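Local coordinates for protein glycine betaine/carnitine/choline ABC transporter (Staphylococcus aureus subsp. aureus Mu50, PDB 3O66) that probably binds glycine betaine, carnitine or choline outside the membrane and hands it to an ABC importer, at residues N9-T14 against G38-T43; S21-H26 against A268-E273; L30-D35 against K238-K243; T105-Y110 against A222-T227. One frame throughout, in Å; residues are numbered along the deposited sequence.

Contact 1 of 4, residues N9-T14 against G38-T43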
loop_
_atom_site.group_PDB
_atom_site.type_symbol
_atom_site.label_atom_id
_atom_site.label_comp_id
_atom_site.label_asym_id
_atom_site.label_seq_id
_atom_site.Cartn_x
_atom_site.Cartn_y
_atom_site.Cartn_z
ATOM N N ASN A 9 21.470 -17.005 -10.165
ATOM C CA ASN A 9 20.327 -17.360 -11.050
ATOM C C ASN A 9 19.450 -16.136 -11.430
ATOM O O ASN A 9 19.923 -14.989 -11.373
ATOM C CB ASN A 9 19.515 -18.554 -10.456
ATOM C CG ASN A 9 18.335 -19.007 -11.337
ATOM O OD1 ASN A 9 18.504 -19.434 -12.497
ATOM N ND2 ASN A 9 17.122 -18.923 -10.771
ATOM N N ASP A 10 18.172 -16.380 -11.725
ATOM C CA ASP A 10 17.324 -15.485 -12.512
ATOM C C ASP A 10 16.114 -14.950 -11.729
ATOM O O ASP A 10 15.111 -15.650 -11.578
ATOM C CB ASP A 10 16.851 -16.264 -13.743
ATOM C CG ASP A 10 15.925 -15.467 -14.633
ATOM O OD1 ASP A 10 16.039 -14.224 -14.655
ATOM O OD2 ASP A 10 15.093 -16.101 -15.330
ATOM N N VAL A 11 16.203 -13.706 -11.256
ATOM C CA VAL A 11 15.151 -13.123 -10.432
ATOM C C VAL A 11 14.593 -11.891 -11.161
ATOM O O VAL A 11 15.326 -10.987 -11.581
ATOM C CB VAL A 11 15.673 -12.729 -9.021
ATOM C CG1 VAL A 11 14.601 -12.016 -8.237
ATOM C CG2 VAL A 11 16.121 -13.959 -8.246
ATOM N N LYS A 12 13.284 -11.877 -11.318
ATOM C CA LYS A 12 12.619 -10.744 -11.904
ATOM C C LYS A 12 11.456 -10.333 -10.995
ATOM O O LYS A 12 10.645 -11.172 -10.588
ATOM C CB LYS A 12 12.128 -11.093 -13.306
ATOM C CG LYS A 12 13.256 -11.315 -14.324
ATOM C CD LYS A 12 12.703 -12.034 -15.552
ATOM C CE LYS A 12 13.778 -12.305 -16.592
ATOM N NZ LYS A 12 13.941 -11.103 -17.464
ATOM N N ILE A 13 11.410 -9.041 -10.694
ATOM C CA ILE A 13 10.505 -8.465 -9.721
ATOM C C ILE A 13 9.501 -7.557 -10.439
ATOM O O ILE A 13 9.882 -6.537 -11.077
ATOM C CB ILE A 13 11.278 -7.600 -8.678
ATOM C CG1 ILE A 13 12.429 -8.408 -8.052
ATOM C CG2 ILE A 13 10.299 -6.993 -7.650
ATOM C CD1 ILE A 13 13.410 -7.597 -7.173
ATOM N N THR A 14 8.221 -7.872 -10.300
ATOM C CA THR A 14 7.225 -7.035 -10.936
ATOM C C THR A 14 7.054 -5.735 -10.153
ATOM O O THR A 14 7.074 -5.731 -8.886
ATOM C CB THR A 14 5.854 -7.694 -11.007
ATOM O OG1 THR A 14 5.340 -7.817 -9.671
ATOM C CG2 THR A 14 5.929 -9.032 -11.670
ATOM N N GLY A 38 26.289 -10.018 -4.919
ATOM C CA GLY A 38 26.261 -9.880 -6.383
ATOM C C GLY A 38 26.046 -11.171 -7.178
ATOM O O GLY A 38 25.969 -11.137 -8.402
ATOM N N LYS A 39 25.919 -12.304 -6.500
ATOM C CA LYS A 39 25.624 -13.571 -7.175
ATOM C C LYS A 39 24.242 -13.576 -7.839
ATOM O O LYS A 39 24.064 -14.124 -8.926
ATOM C CB LYS A 39 25.744 -14.726 -6.196
ATOM C CG LYS A 39 27.174 -15.052 -5.849
ATOM C CD LYS A 39 27.264 -15.845 -4.553
ATOM C CE LYS A 39 28.650 -16.444 -4.384
ATOM N NZ LYS A 39 28.618 -17.411 -3.250
ATOM N N ILE A 40 23.265 -12.953 -7.188
ATOM C CA ILE A 40 21.975 -12.746 -7.821
ATOM C C ILE A 40 21.757 -11.242 -8.022
ATOM O O ILE A 40 21.814 -10.470 -7.066
ATOM C CB ILE A 40 20.837 -13.391 -6.992
ATOM C CG1 ILE A 40 21.128 -14.899 -6.816
ATOM C CG2 ILE A 40 19.457 -13.119 -7.650
ATOM C CD1 ILE A 40 20.129 -15.657 -5.935
ATOM N N LYS A 41 21.499 -10.859 -9.272
ATOM C CA LYS A 41 21.276 -9.470 -9.658
ATOM C C LYS A 41 19.884 -9.383 -10.262
ATOM O O LYS A 41 19.695 -9.577 -11.476
ATOM C CB LYS A 41 22.335 -8.994 -10.668
ATOM C CG LYS A 41 23.717 -8.782 -10.078
ATOM C CD LYS A 41 24.729 -8.354 -11.142
ATOM C CE LYS A 41 26.167 -8.395 -10.610
ATOM N NZ LYS A 41 26.920 -9.653 -10.975
ATOM N N PRO A 42 18.887 -9.102 -9.422
ATOM C CA PRO A 42 17.522 -9.134 -9.957
ATOM C C PRO A 42 17.261 -7.967 -10.914
ATOM O O PRO A 42 17.933 -6.926 -10.824
ATOM C CB PRO A 42 16.664 -8.962 -8.700
ATOM C CG PRO A 42 17.558 -9.420 -7.573
ATOM C CD PRO A 42 18.891 -8.866 -7.966
ATOM N N THR A 43 16.305 -8.136 -11.823
ATOM C CA THR A 43 15.848 -7.022 -12.651
ATOM C C THR A 43 14.356 -6.818 -12.442
ATOM O O THR A 43 13.685 -7.695 -11.925
ATOM C CB THR A 43 16.175 -7.227 -14.151
ATOM O OG1 THR A 43 15.449 -8.355 -14.638
ATOM C CG2 THR A 43 17.683 -7.466 -14.329
HETATM O O HOH W 1 21.271 -12.863 -11.405
HETATM O O HOH W 2 18.497 -12.096 -12.186
HETATM O O HOH W 3 16.812 -11.173 -14.047
#

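Contact 2 of 4, residues S21-H26 against A268-E273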
loop_
_atom_site.group_PDB
_atom_site.type_symbol
_atom_site.label_atom_id
_atom_site.label_comp_id
_atom_site.label_asym_id
_atom_site.label_seq_id
_atom_site.Cartn_x
_atom_site.Cartn_y
_atom_site.Cartn_z
ATOM N N SER A 21 5.506 1.090 -5.390
ATOM C CA SER A 21 5.938 -0.198 -5.925
ATOM C C SER A 21 7.392 -0.148 -6.404
ATOM O O SER A 21 8.172 -1.101 -6.177
ATOM C CB SER A 21 5.011 -0.649 -7.043
ATOM O OG SER A 21 5.531 -1.804 -7.662
ATOM N N GLN A 22 7.770 0.957 -7.046
ATOM C CA GLN A 22 9.135 1.059 -7.565
ATOM C C GLN A 22 10.174 1.140 -6.436
ATOM O O GLN A 22 11.218 0.485 -6.513
ATOM C CB GLN A 22 9.272 2.189 -8.574
ATOM C CG GLN A 22 8.347 1.960 -9.788
ATOM C CD GLN A 22 8.277 3.144 -10.697
ATOM O OE1 GLN A 22 8.377 4.298 -10.259
ATOM N NE2 GLN A 22 8.094 2.878 -11.990
ATOM N N ILE A 23 9.879 1.922 -5.411
ATOM C CA ILE A 23 10.738 1.996 -4.208
ATOM C C ILE A 23 10.983 0.602 -3.594
ATOM O O ILE A 23 12.152 0.166 -3.447
ATOM C CB ILE A 23 10.202 3.019 -3.165
ATOM C CG1 ILE A 23 10.271 4.444 -3.727
ATOM C CG2 ILE A 23 11.003 2.931 -1.749
ATOM C CD1 ILE A 23 9.366 5.458 -2.968
ATOM N N ILE A 24 9.906 -0.096 -3.252
ATOM C CA ILE A 24 10.024 -1.418 -2.617
ATOM C C ILE A 24 10.597 -2.482 -3.567
ATOM O O ILE A 24 11.352 -3.349 -3.135
ATOM C CB ILE A 24 8.690 -1.870 -2.065
ATOM C CG1 ILE A 24 8.119 -0.805 -1.127
ATOM C CG2 ILE A 24 8.830 -3.219 -1.346
ATOM C CD1 ILE A 24 6.650 -1.022 -0.829
ATOM N N SER A 25 10.258 -2.420 -4.854
ATOM C CA SER A 25 10.898 -3.339 -5.835
ATOM C C SER A 25 12.403 -3.128 -5.958
ATOM O O SER A 25 13.181 -4.090 -6.027
ATOM C CB SER A 25 10.219 -3.247 -7.201
ATOM O OG SER A 25 8.850 -3.553 -7.045
ATOM N N HIS A 26 12.831 -1.866 -5.951
ATOM C CA HIS A 26 14.259 -1.600 -6.020
ATOM C C HIS A 26 14.924 -1.965 -4.723
ATOM O O HIS A 26 16.098 -2.336 -4.729
ATOM C CB HIS A 26 14.548 -0.122 -6.344
ATOM C CG HIS A 26 14.487 0.171 -7.799
ATOM N ND1 HIS A 26 15.416 -0.314 -8.694
ATOM C CD2 HIS A 26 13.580 0.858 -8.530
ATOM C CE1 HIS A 26 15.095 0.081 -9.914
ATOM N NE2 HIS A 26 13.986 0.795 -9.840
ATOM N N ALA A 268 14.973 4.070 -7.089
ATOM C CA ALA A 268 16.167 3.279 -6.779
ATOM C C ALA A 268 17.103 3.987 -5.780
ATOM O O ALA A 268 17.724 3.333 -4.928
ATOM C CB ALA A 268 16.911 2.890 -8.036
ATOM N N VAL A 269 17.189 5.317 -5.873
ATOM C CA VAL A 269 17.984 6.095 -4.937
ATOM C C VAL A 269 17.320 6.123 -3.567
ATOM O O VAL A 269 17.990 5.980 -2.538
ATOM C CB VAL A 269 18.249 7.536 -5.476
ATOM C CG1 VAL A 269 18.943 8.407 -4.421
ATOM C CG2 VAL A 269 19.082 7.476 -6.721
ATOM N N VAL A 270 15.999 6.314 -3.537
ATOM C CA VAL A 270 15.277 6.311 -2.261
ATOM C C VAL A 270 15.444 4.939 -1.563
ATOM O O VAL A 270 15.692 4.865 -0.333
ATOM C CB VAL A 270 13.770 6.601 -2.491
ATOM C CG1 VAL A 270 12.941 6.450 -1.166
ATOM C CG2 VAL A 270 13.567 7.991 -3.169
ATOM N N ALA A 271 15.308 3.866 -2.348
ATOM C CA ALA A 271 15.451 2.503 -1.809
ATOM C C ALA A 271 16.847 2.302 -1.193
ATOM O O ALA A 271 16.976 1.789 -0.088
ATOM C CB ALA A 271 15.161 1.411 -2.912
ATOM N N GLU A 272 17.889 2.728 -1.908
ATOM C CA GLU A 272 19.253 2.516 -1.435
ATOM C C GLU A 272 19.579 3.346 -0.200
ATOM O O GLU A 272 20.230 2.846 0.708
ATOM C CB GLU A 272 20.277 2.769 -2.534
ATOM C CG GLU A 272 21.669 2.221 -2.200
ATOM C CD GLU A 272 22.615 2.220 -3.408
ATOM O OE1 GLU A 272 22.524 3.155 -4.240
ATOM O OE2 GLU A 272 23.453 1.283 -3.519
ATOM N N GLU A 273 19.118 4.597 -0.161
ATOM C CA GLU A 273 19.345 5.434 1.007
ATOM C C GLU A 273 18.707 4.842 2.276
ATOM O O GLU A 273 19.342 4.829 3.355
ATOM C CB GLU A 273 18.905 6.887 0.748
ATOM C CG GLU A 273 19.758 7.557 -0.313
ATOM C CD GLU A 273 19.429 9.033 -0.566
ATOM O OE1 GLU A 273 18.386 9.553 -0.082
ATOM O OE2 GLU A 273 20.241 9.668 -1.276
#

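Contact 3 of 4, residues L30-D35 against K238-K243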
loop_
_atom_site.group_PDB
_atom_site.type_symbol
_atom_site.label_atom_id
_atom_site.label_comp_id
_atom_site.label_asym_id
_atom_site.label_seq_id
_atom_site.Cartn_x
_atom_site.Cartn_y
_atom_site.Cartn_z
ATOM N N LEU A 30 18.108 -4.436 -4.530
ATOM C CA LEU A 30 19.359 -4.057 -3.897
ATOM C C LEU A 30 19.694 -4.937 -2.711
ATOM O O LEU A 30 20.861 -5.243 -2.467
ATOM C CB LEU A 30 19.381 -2.559 -3.530
ATOM C CG LEU A 30 19.386 -1.560 -4.695
ATOM C CD1 LEU A 30 18.891 -0.183 -4.218
ATOM C CD2 LEU A 30 20.781 -1.428 -5.404
ATOM N N LEU A 31 18.666 -5.354 -1.974
ATOM C CA LEU A 31 18.895 -6.157 -0.792
ATOM C C LEU A 31 19.343 -7.554 -1.214
ATOM O O LEU A 31 20.239 -8.119 -0.596
ATOM C CB LEU A 31 17.622 -6.216 0.056
ATOM C CG LEU A 31 17.720 -6.908 1.401
ATOM C CD1 LEU A 31 18.814 -6.323 2.288
ATOM C CD2 LEU A 31 16.341 -6.832 2.084
ATOM N N ILE A 32 18.743 -8.097 -2.275
ATOM C CA ILE A 32 19.170 -9.400 -2.814
ATOM C C ILE A 32 20.603 -9.317 -3.335
ATOM O O ILE A 32 21.433 -10.186 -3.034
ATOM C CB ILE A 32 18.199 -9.919 -3.883
ATOM C CG1 ILE A 32 16.856 -10.281 -3.204
ATOM C CG2 ILE A 32 18.807 -11.098 -4.661
ATOM C CD1 ILE A 32 15.688 -10.347 -4.181
ATOM N N GLU A 33 20.914 -8.265 -4.096
ATOM C CA GLU A 33 22.313 -8.076 -4.511
ATOM C C GLU A 33 23.235 -8.076 -3.299
ATOM O O GLU A 33 24.326 -8.689 -3.326
ATOM C CB GLU A 33 22.502 -6.797 -5.324
ATOM C CG GLU A 33 21.872 -6.873 -6.700
ATOM C CD GLU A 33 22.044 -5.595 -7.520
ATOM O OE1 GLU A 33 23.112 -4.950 -7.409
ATOM O OE2 GLU A 33 21.103 -5.254 -8.287
ATOM N N HIS A 34 22.833 -7.349 -2.263
ATOM C CA HIS A 34 23.657 -7.209 -1.055
ATOM C C HIS A 34 23.857 -8.557 -0.354
ATOM O O HIS A 34 25.000 -8.973 -0.117
ATOM C CB HIS A 34 23.067 -6.165 -0.087
ATOM C CG HIS A 34 23.801 -6.070 1.228
ATOM N ND1 HIS A 34 24.978 -5.362 1.382
ATOM C CD2 HIS A 34 23.527 -6.608 2.439
ATOM C CE1 HIS A 34 25.388 -5.457 2.638
ATOM N NE2 HIS A 34 24.526 -6.212 3.299
ATOM N N ASP A 35 22.756 -9.241 -0.034
ATOM C CA ASP A 35 22.858 -10.503 0.699
ATOM C C ASP A 35 23.586 -11.612 -0.064
ATOM O O ASP A 35 24.208 -12.477 0.565
ATOM C CB ASP A 35 21.482 -11.006 1.120
ATOM C CG ASP A 35 20.919 -10.262 2.299
ATOM O OD1 ASP A 35 21.553 -9.316 2.812
ATOM O OD2 ASP A 35 19.824 -10.639 2.732
ATOM N N LYS A 238 14.275 -16.327 0.924
ATOM C CA LYS A 238 13.157 -16.185 1.856
ATOM C C LYS A 238 13.623 -15.429 3.104
ATOM O O LYS A 238 12.913 -14.568 3.622
ATOM C CB LYS A 238 12.624 -17.559 2.242
ATOM C CG LYS A 238 11.387 -17.537 3.122
ATOM C CD LYS A 238 10.875 -19.003 3.232
ATOM C CE LYS A 238 9.925 -19.215 4.386
ATOM N NZ LYS A 238 8.753 -18.324 4.253
ATOM N N THR A 239 14.836 -15.738 3.558
ATOM C CA THR A 239 15.462 -15.015 4.673
ATOM C C THR A 239 15.702 -13.555 4.301
ATOM O O THR A 239 15.409 -12.647 5.097
ATOM C CB THR A 239 16.794 -15.669 5.047
ATOM O OG1 THR A 239 16.545 -17.013 5.462
ATOM C CG2 THR A 239 17.472 -14.922 6.169
ATOM N N THR A 240 16.235 -13.340 3.098
ATOM C CA THR A 240 16.423 -11.975 2.570
ATOM C C THR A 240 15.131 -11.154 2.558
ATOM O O THR A 240 15.048 -10.062 3.162
ATOM C CB THR A 240 17.100 -12.011 1.187
ATOM O OG1 THR A 240 18.432 -12.539 1.341
ATOM C CG2 THR A 240 17.202 -10.623 0.609
ATOM N N ILE A 241 14.102 -11.666 1.888
ATOM C CA ILE A 241 12.832 -10.943 1.804
ATOM C C ILE A 241 12.265 -10.672 3.205
ATOM O O ILE A 241 11.833 -9.553 3.485
ATOM C CB ILE A 241 11.837 -11.669 0.888
ATOM C CG1 ILE A 241 12.387 -11.723 -0.563
ATOM C CG2 ILE A 241 10.428 -11.010 0.965
ATOM C CD1 ILE A 241 11.772 -12.852 -1.459
ATOM N N ASN A 242 12.296 -11.670 4.085
ATOM C CA ASN A 242 11.820 -11.491 5.463
ATOM C C ASN A 242 12.562 -10.433 6.266
ATOM O O ASN A 242 12.055 -9.985 7.278
ATOM C CB ASN A 242 11.800 -12.819 6.221
ATOM C CG ASN A 242 10.494 -13.598 6.006
ATOM O OD1 ASN A 242 10.522 -14.816 5.794
ATOM N ND2 ASN A 242 9.348 -12.901 6.061
ATOM N N LYS A 243 13.739 -10.008 5.819
ATOM C CA LYS A 243 14.435 -8.933 6.512
ATOM C C LYS A 243 13.593 -7.653 6.499
ATOM O O LYS A 243 13.727 -6.829 7.385
ATOM C CB LYS A 243 15.761 -8.619 5.833
ATOM C CG LYS A 243 16.946 -9.478 6.183
ATOM C CD LYS A 243 18.105 -8.915 5.309
ATOM C CE LYS A 243 19.419 -9.052 5.984
ATOM N NZ LYS A 243 20.504 -8.360 5.260
#

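Contact 4 of 4, residues T105-Y110 against A222-T227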
loop_
_atom_site.group_PDB
_atom_site.type_symbol
_atom_site.label_atom_id
_atom_site.label_comp_id
_atom_site.label_asym_id
_atom_site.label_seq_id
_atom_site.Cartn_x
_atom_site.Cartn_y
_atom_site.Cartn_z
ATOM N N THR A 105 4.403 -17.713 -1.875
ATOM C CA THR A 105 4.451 -17.208 -0.526
ATOM C C THR A 105 4.060 -15.735 -0.558
ATOM O O THR A 105 4.759 -14.890 -1.175
ATOM C CB THR A 105 5.841 -17.407 0.076
ATOM O OG1 THR A 105 6.073 -18.815 0.247
ATOM C CG2 THR A 105 5.979 -16.678 1.432
ATOM N N PHE A 106 2.941 -15.431 0.087
ATOM C CA PHE A 106 2.545 -14.032 0.299
ATOM C C PHE A 106 3.130 -13.696 1.675
ATOM O O PHE A 106 2.646 -14.213 2.675
ATOM C CB PHE A 106 0.996 -13.910 0.243
ATOM C CG PHE A 106 0.474 -12.498 0.095
ATOM C CD1 PHE A 106 -0.150 -12.098 -1.091
ATOM C CD2 PHE A 106 0.566 -11.584 1.154
ATOM C CE1 PHE A 106 -0.654 -10.796 -1.243
ATOM C CE2 PHE A 106 0.046 -10.292 1.030
ATOM C CZ PHE A 106 -0.563 -9.901 -0.183
ATOM N N PHE A 107 4.181 -12.857 1.719
ATOM C CA PHE A 107 4.936 -12.628 2.976
ATOM C C PHE A 107 4.120 -11.880 4.006
ATOM O O PHE A 107 3.089 -11.257 3.680
ATOM C CB PHE A 107 6.260 -11.904 2.706
ATOM C CG PHE A 107 7.312 -12.798 2.094
ATOM C CD1 PHE A 107 8.322 -13.348 2.893
ATOM C CD2 PHE A 107 7.265 -13.118 0.737
ATOM C CE1 PHE A 107 9.288 -14.189 2.342
ATOM C CE2 PHE A 107 8.221 -13.966 0.164
ATOM C CZ PHE A 107 9.234 -14.492 0.962
ATOM N N ASP A 108 4.539 -11.997 5.261
ATOM C CA ASP A 108 4.050 -11.093 6.306
ATOM C C ASP A 108 4.284 -9.647 5.837
ATOM O O ASP A 108 5.193 -9.391 5.071
ATOM C CB ASP A 108 4.757 -11.334 7.631
ATOM C CG ASP A 108 4.293 -12.618 8.335
ATOM O OD1 ASP A 108 3.299 -13.250 7.918
ATOM O OD2 ASP A 108 4.941 -12.991 9.327
ATOM N N SER A 109 3.457 -8.718 6.307
ATOM C CA SER A 109 3.495 -7.360 5.807
ATOM C C SER A 109 4.770 -6.604 6.070
ATOM O O SER A 109 5.441 -6.786 7.118
ATOM C CB SER A 109 2.293 -6.557 6.337
ATOM O OG SER A 109 2.331 -5.197 5.891
ATOM N N TYR A 110 5.122 -5.769 5.107
ATOM C CA TYR A 110 6.161 -4.745 5.315
ATOM C C TYR A 110 5.928 -3.876 6.570
ATOM O O TYR A 110 6.880 -3.341 7.144
ATOM C CB TYR A 110 6.226 -3.836 4.104
ATOM C CG TYR A 110 6.806 -4.505 2.884
ATOM C CD1 TYR A 110 8.091 -5.047 2.915
ATOM C CD2 TYR A 110 6.070 -4.568 1.693
ATOM C CE1 TYR A 110 8.628 -5.641 1.795
ATOM C CE2 TYR A 110 6.576 -5.171 0.552
ATOM C CZ TYR A 110 7.856 -5.708 0.614
ATOM O OH TYR A 110 8.371 -6.286 -0.499
ATOM N N ALA A 222 0.383 -4.404 2.893
ATOM C CA ALA A 222 1.331 -4.571 1.783
ATOM C C ALA A 222 2.417 -5.583 2.133
ATOM O O ALA A 222 2.998 -5.516 3.251
ATOM C CB ALA A 222 1.983 -3.214 1.471
ATOM N N SER A 223 2.710 -6.482 1.178
ATOM C CA SER A 223 3.736 -7.523 1.352
ATOM C C SER A 223 4.401 -7.818 0.035
ATOM O O SER A 223 3.822 -7.529 -1.016
ATOM C CB SER A 223 3.111 -8.849 1.803
ATOM O OG SER A 223 2.383 -8.750 3.020
ATOM N N ALA A 224 5.591 -8.433 0.102
ATOM C CA ALA A 224 6.205 -9.084 -1.041
ATOM C C ALA A 224 5.464 -10.399 -1.338
ATOM O O ALA A 224 4.886 -10.965 -0.437
ATOM C CB ALA A 224 7.638 -9.403 -0.704
ATOM N N VAL A 225 5.492 -10.843 -2.600
ATOM C CA VAL A 225 5.130 -12.220 -3.014
ATOM C C VAL A 225 6.304 -12.806 -3.797
ATOM O O VAL A 225 6.950 -12.110 -4.573
ATOM C CB VAL A 225 3.839 -12.220 -3.862
ATOM C CG1 VAL A 225 3.495 -13.672 -4.431
ATOM C CG2 VAL A 225 2.674 -11.648 -3.036
ATOM N N ALA A 226 6.589 -14.086 -3.578
ATOM C CA ALA A 226 7.592 -14.798 -4.351
ATOM C C ALA A 226 6.990 -16.167 -4.697
ATOM O O ALA A 226 6.211 -16.735 -3.907
ATOM C CB ALA A 226 8.885 -14.951 -3.566
ATOM N N THR A 227 7.323 -16.702 -5.869
ATOM C CA THR A 227 6.921 -18.098 -6.169
ATOM C C THR A 227 7.724 -19.052 -5.311
ATOM O O THR A 227 8.907 -18.794 -4.971
ATOM C CB THR A 227 7.129 -18.461 -7.638
ATOM O OG1 THR A 227 8.532 -18.420 -7.936
ATOM C CG2 THR A 227 6.350 -17.496 -8.531
HETATM O O HOH W 4 6.616 -8.321 2.743
#

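Contact 1 of 4, residues N9-T14 against G38-T43
Two roughly parallel backbone runs, 9-14 and 38-43, start apart with waters between them and close into the first rungs of a sheet. Just past the turn after helix 19-35, Gly-38 O receives Lys-41 NZ in its carbonyl plane, on a lone pair, at 3.1 Å, so the lysine folds back over its own chain. Ile-40 makes the first apolar contact: its CG2, anti to the backbone N, crosses Val-11 at about a right angle, and the methyl pair Ile-40 CG2 to Val-11 CG2, 3.5 Å apart, is tight. At Lys-41 water takes over. One molecule accepts from Lys-41 N and gives a proton to Asn-9 O at a short 2.5 Å; a second accepts from Val-11 N and lies within bonding distance of Lys-41 O. Pro-42 runs alongside Val-11, with Pro-42 CB 3.7 Å from Val-11 CG1, and its CB also meets Ile-13 CD1; Ile-32 of helix 19-35 covers the proline from the helix side. Direct bonding begins at Thr-43, whose N donates to Val-11 O (3.0 Å, 161° at the hydrogen) and whose O accepts from Ile-13 N (2.9 Å), nearly along the C=O axis. Thr-43 OG1 lies beside Lys-12 CG on the other face from the apolar chains. This is where the beta-alpha-beta unit of strand 12-16, helix 19-35 and strand 43-48 closes. The chemistry implies a two-sided seam: hydrocarbon packed under the helix, and polar backbone joined by water until Thr-43 lets the chains bond directly.

Contact 2 of 4, residues S21-H26 against A268-E273
Helix 19-35, the first helix of the binding-protein fold, packs here against helix 267-277 near the C-terminus of the chain. The two short segments cross at -52°, close to the value expected when the i±4 ridges of two helices mesh, with their axes 7.9 Å apart. Such closeness suits the small residues on the second helix. Backbone meets side chain at the middle of the crossing, where Ala-271 CB points at the first helix and sits 3.3 Å from Ile-23 O, touching the carbonyl without any hydrogen bond; the same methyl lies 3.8 Å from His-26 CB. No hydrogen bond joins the two segments at all.

Apolar contact fills the Ile-23 side. Val-270 CG1, anti to its backbone N, comes obliquely onto Ile-23 and lies 4.1 Å from Ile-23 CG2, about as far as from CD1 of the same residue. Leu-256 and Asn-257 of helix 250-261 close in on this pair, the leucine against Val-270 and the asparagine against Ile-23.

The third kind of contact is a CH-pi interaction at His-26. Its CG is anti to the carbonyl carbon (chi1 -83°), and its ND1 is hydrogen-bonded to Arg-29 NE of its own helix, which should restrain the ring's rotation. Over one face of that ring stands Ala-268 CB, 3.6 Å from the ring centroid and 12° off the normal.

Contact 3 of 4, residues L30-D35 against K238-K243
The imidazole of His-34 meets the other segment at an edge: Lys-243 NZ lies near the ring plane, 4.5 Å from His-34 CD2, while Tyr-280 stacks on the ring and His-34 NE2 bonds to Asp-282. The second flat group, the carboxylate of Asp-35, is gripped at both oxygens. Its OD1 takes Lys-243 NZ on the syn lone pair, a salt bridge of 2.8 Å, and its OD2 takes the hydroxyl proton of Thr-240 OG1 on the anti lone pair at 2.7 Å. Each partner meets the aspartate tip to tip, and the two bonds together should fix the turn of the carboxylate about its chi2 of 2°. Asp-35 CG is anti to the carbonyl carbon, which sends the group from the last turn of helix 19-35 toward the helix spanning 236-242. These helices belong to the same lobe of the type II periplasmic-binding-protein fold; their short segments run at 129° to each other, with axes 9.8 Å apart. Beside the charged pair the contact is largely one of methyls and methylenes. Thr-240 CG2, anti to its backbone N, sits in the corner of Leu-31 and Ile-32, 3.8 Å from Leu-31 CG and equally far from Ile-32 CG1. The exception is Thr-240 O, which Leu-31 CD2 approaches to 3.6 Å; Leu-31 CD1 lies 4.0 Å from Lys-243 CD, against the aliphatic stem of the lysine. The ammonium at the end of that stem also bonds to Asp-282 OD1 and Tyr-280 O, a setting of two carboxylates that would favour its charged form.

Contact 4 of 4, residues T105-Y110 against A222-T227
Ser-223 has the most surface buried by this contact, and its hydroxyl makes a bond across. With OG anti to the carbonyl carbon, it reaches over to Phe-107 O and donates at 2.7 Å, from 41° above the carbonyl plane. The ring of Phe-106 also lies close, its CE2 3.4 Å from Ser-223 OG.

Tyr-110 comes next. Its N donates to Ala-222 O at 2.8 Å, and that oxygen also accepts from Ser-109 OG. The phenol then runs obliquely over the strand, bringing Tyr-110 CE2 to 3.4 Å from Ala-224 N, while its hydroxyl continues to Gly-67 O in strand 65-70. Over the centre of one ring face sits a water that accepts from Ala-224 N and donates to Asp-108 O, bridging the two chains.

Ala-224 is pressed from two sides: its CB touches Tyr-110 OH at 3.2 Å and meets Phe-107 CD2. Past the Phe-106/Val-225 pair its O still takes Phe-107 N at 3.0 Å, nearly along the C=O axis, with the edge of the Phe-107 ring in plane beside it; Thr-105 CG2 covers a face of that ring. Thr-105 and Ala-226 form an antiparallel hydrogen-bonded pair, and Phe-106 faces Val-225 in a non-hydrogen-bonded one, with Phe-106 CD1 3.5 Å from Val-225 CG2.

Strand 104-106 thus borders the sheet through 222-227, in the strand order of type II binding proteins. Serine hydroxyls and a bridging water add to backbone amide bonds, which recur at Tyr-110, so the chain stays bound to the strand as far as that residue.

In the fold
All four contacts lie in the lobe built on the sheet ordered 43-48, 12-16, 65-70, 222-227, 104-106. Contacts 1 and 4 sit toward opposite edges of that sheet, centres about 17 Å apart, without touching. Helix 19-35 serves contacts 2 and 3, centres about 13 Å apart; contact 3, its centre about 11 Å from that of contact 1, packs on contact 4 through Ile-241 and Phe-107. Along the chain, 9-43 closes contact 1 and supplies the first halves of contacts 2 and 3; 105-110 supplies that of contact 4; the partners of contacts 2 to 4 lie beyond residue 220. The lobe is therefore completed only after the chain returns from the other lobe.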